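Trans-4-hydroxy-L-proline dehydratase (Clostridioides difficile 70-100-2010, PDB 6VXC) catalyses the glycyl-radical-dependent dehydration of trans-4-hydroxy-L-proline to (S)-1-pyrroline-5-carboxylate in the anaerobic breakdown of hydroxyproline. Local coordinates at residues 175-180 with 537-542. Residues are numbered along the deposited sequence; the frame is centred on the assembly and turned at random.
Sequences QRAPGH and KHMPCP
The guanidinium nitrogen NH2 of Arg176 is gripped twice, by a salt bridge to Asp359 OD1 and a hydrogen bond to Asn295 OD1, while the backbone of the same loop runs past Met539. Within the pyruvate formate lyase-like α/β barrel of the family, this is a worked example of how a loop beside the probable active site of a glycyl radical enzyme can be polar on one flank and packed against a methionine on the other. The Arg176 side chain lies about 11 Å from that of Cys454, by similarity the radical-forming cysteine, and His180 NE2 is hydrogen-bonded to Glu456 OE2.

No hydrogen bond joins this loop to residues 537-542, where the chain leaves the long helix 506-538; the link is a single apolar side chain. Met539, the first residue past the helix to abandon helical backbone angles, sends its side chain toward the loop. Its CG stands beside the backbone N and anti to the carbonyl carbon (chi1 -67°), and from there the chain is extended, carrying the sulfur over to the Ala177 side chain and the CD corner of the Pro178 ring. Ala177 CB points back at it, 3.8 Å from Met539 SD. On the neighbouring residue the proline ring lies obliquely to the methionine, with Pro178 CD 3.9 Å from Met539 SD. The sulfur thus spans both residues, meeting also Ala177 CA at 3.9 Å. All four touching residues are buried, although the interface buries only 95 Å², both sides summed. Met539 CE lies 4.5 Å from Arg176 O, a marginal contact.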
loop_
_atom_site.group_PDB
_atom_site.type_symbol
_atom_site.label_atom_id
_atom_site.label_comp_id
_atom_site.label_asym_id
_atom_site.label_seq_id
_atom_site.Cartn_x
_atom_site.Cartn_y
_atom_site.Cartn_z
ATOM N N GLN A 175 -7.688 0.742 -12.252
ATOM C CA GLN A 175 -6.877 1.862 -12.713
ATOM C C GLN A 175 -5.387 1.675 -12.475
ATOM O O GLN A 175 -4.612 2.595 -12.757
ATOM C CB GLN A 175 -7.326 3.153 -12.033
ATOM C CG GLN A 175 -8.716 3.621 -12.440
ATOM C CD GLN A 175 -9.179 4.765 -11.594
ATOM O OE1 GLN A 175 -8.407 5.690 -11.316
ATOM N NE2 GLN A 175 -10.440 4.722 -11.164
ATOM N N ARG A 176 -4.974 0.541 -11.923
ATOM C CA ARG A 176 -3.582 0.286 -11.599
ATOM C C ARG A 176 -3.298 -1.184 -11.823
ATOM O O ARG A 176 -4.211 -2.014 -11.835
ATOM C CB ARG A 176 -3.228 0.669 -10.145
ATOM C CG ARG A 176 -3.587 2.090 -9.775
ATOM C CD ARG A 176 -3.014 2.492 -8.436
ATOM N NE ARG A 176 -1.611 2.856 -8.552
ATOM C CZ ARG A 176 -0.879 3.337 -7.555
ATOM N NH1 ARG A 176 -1.425 3.511 -6.352
ATOM N NH2 ARG A 176 0.386 3.653 -7.771
ATOM N N ALA A 177 -2.012 -1.491 -11.970
ATOM C CA ALA A 177 -1.538 -2.853 -12.099
ATOM C C ALA A 177 -1.356 -3.496 -10.726
ATOM O O ALA A 177 -1.185 -2.798 -9.719
ATOM C CB ALA A 177 -0.222 -2.881 -12.868
ATOM N N PRO A 178 -1.377 -4.833 -10.670
ATOM C CA PRO A 178 -1.317 -5.517 -9.365
ATOM C C PRO A 178 -0.219 -5.009 -8.449
ATOM O O PRO A 178 -0.493 -4.686 -7.284
ATOM C CB PRO A 178 -1.112 -6.985 -9.769
ATOM C CG PRO A 178 -1.807 -7.099 -11.093
ATOM C CD PRO A 178 -1.555 -5.782 -11.784
ATOM N N GLY A 179 1.019 -4.968 -8.934
ATOM C CA GLY A 179 2.098 -4.392 -8.155
ATOM C C GLY A 179 2.147 -4.976 -6.766
ATOM O O GLY A 179 2.157 -6.195 -6.578
ATOM N N HIS A 180 2.190 -4.094 -5.777
ATOM C CA HIS A 180 2.173 -4.476 -4.373
ATOM C C HIS A 180 3.324 -5.422 -4.042
ATOM O O HIS A 180 3.122 -6.468 -3.431
ATOM C CB HIS A 180 0.834 -5.111 -3.984
ATOM C CG HIS A 180 0.595 -5.116 -2.510
ATOM N ND1 HIS A 180 1.036 -6.129 -1.688
ATOM C CD2 HIS A 180 -0.020 -4.220 -1.704
ATOM C CE1 HIS A 180 0.703 -5.858 -0.439
ATOM N NE2 HIS A 180 0.061 -4.704 -0.421
ATOM N N LYS A 537 -2.301 -11.696 -19.139
ATOM C CA LYS A 537 -2.164 -11.690 -20.594
ATOM C C LYS A 537 -1.791 -10.312 -21.123
ATOM O O LYS A 537 -1.013 -10.210 -22.072
ATOM C CB LYS A 537 -3.466 -12.159 -21.265
ATOM C CG LYS A 537 -3.839 -13.612 -20.999
ATOM C CD LYS A 537 -5.256 -13.944 -21.514
ATOM C CE LYS A 537 -5.576 -15.439 -21.393
ATOM N NZ LYS A 537 -4.723 -16.284 -22.292
ATOM N N HIS A 538 -2.339 -9.243 -20.543
ATOM C CA HIS A 538 -2.178 -7.912 -21.105
ATOM C C HIS A 538 -1.301 -6.987 -20.269
ATOM O O HIS A 538 -0.954 -5.907 -20.745
ATOM C CB HIS A 538 -3.557 -7.260 -21.306
ATOM C CG HIS A 538 -4.496 -8.105 -22.114
ATOM N ND1 HIS A 538 -4.417 -8.203 -23.485
ATOM C CD2 HIS A 538 -5.516 -8.912 -21.740
ATOM C CE1 HIS A 538 -5.351 -9.030 -23.921
ATOM N NE2 HIS A 538 -6.033 -9.474 -22.882
ATOM N N MET A 539 -0.941 -7.367 -19.051
ATOM C CA MET A 539 -0.006 -6.571 -18.256
ATOM C C MET A 539 1.225 -7.366 -17.841
ATOM O O MET A 539 1.645 -7.264 -16.682
ATOM C CB MET A 539 -0.666 -6.050 -16.982
ATOM C CG MET A 539 -1.761 -5.037 -17.143
ATOM S SD MET A 539 -2.316 -4.604 -15.473
ATOM C CE MET A 539 -4.024 -4.177 -15.768
ATOM N N PRO A 540 1.822 -8.177 -18.711
ATOM C CA PRO A 540 3.056 -8.846 -18.306
ATOM C C PRO A 540 4.094 -7.793 -17.976
ATOM O O PRO A 540 4.071 -6.683 -18.500
ATOM C CB PRO A 540 3.445 -9.671 -19.538
ATOM C CG PRO A 540 2.820 -8.957 -20.679
ATOM C CD PRO A 540 1.528 -8.390 -20.140
ATOM N N CYS A 541 4.968 -8.113 -17.040
ATOM C CA CYS A 541 5.963 -7.154 -16.564
ATOM C C CYS A 541 7.337 -7.798 -16.635
ATOM O O CYS A 541 7.879 -8.237 -15.618
ATOM C CB CYS A 541 5.615 -6.662 -15.153
ATOM S SG CYS A 541 5.142 -7.986 -13.992
ATOM N N PRO A 542 7.939 -7.860 -17.830
ATOM C CA PRO A 542 9.260 -8.505 -17.948
ATOM C C PRO A 542 10.326 -7.862 -17.078
ATOM O O PRO A 542 11.192 -8.582 -16.568
ATOM C CB PRO A 542 9.617 -8.362 -19.437
ATOM C CG PRO A 542 8.400 -7.848 -20.109
ATOM C CD PRO A 542 7.475 -7.265 -19.088
#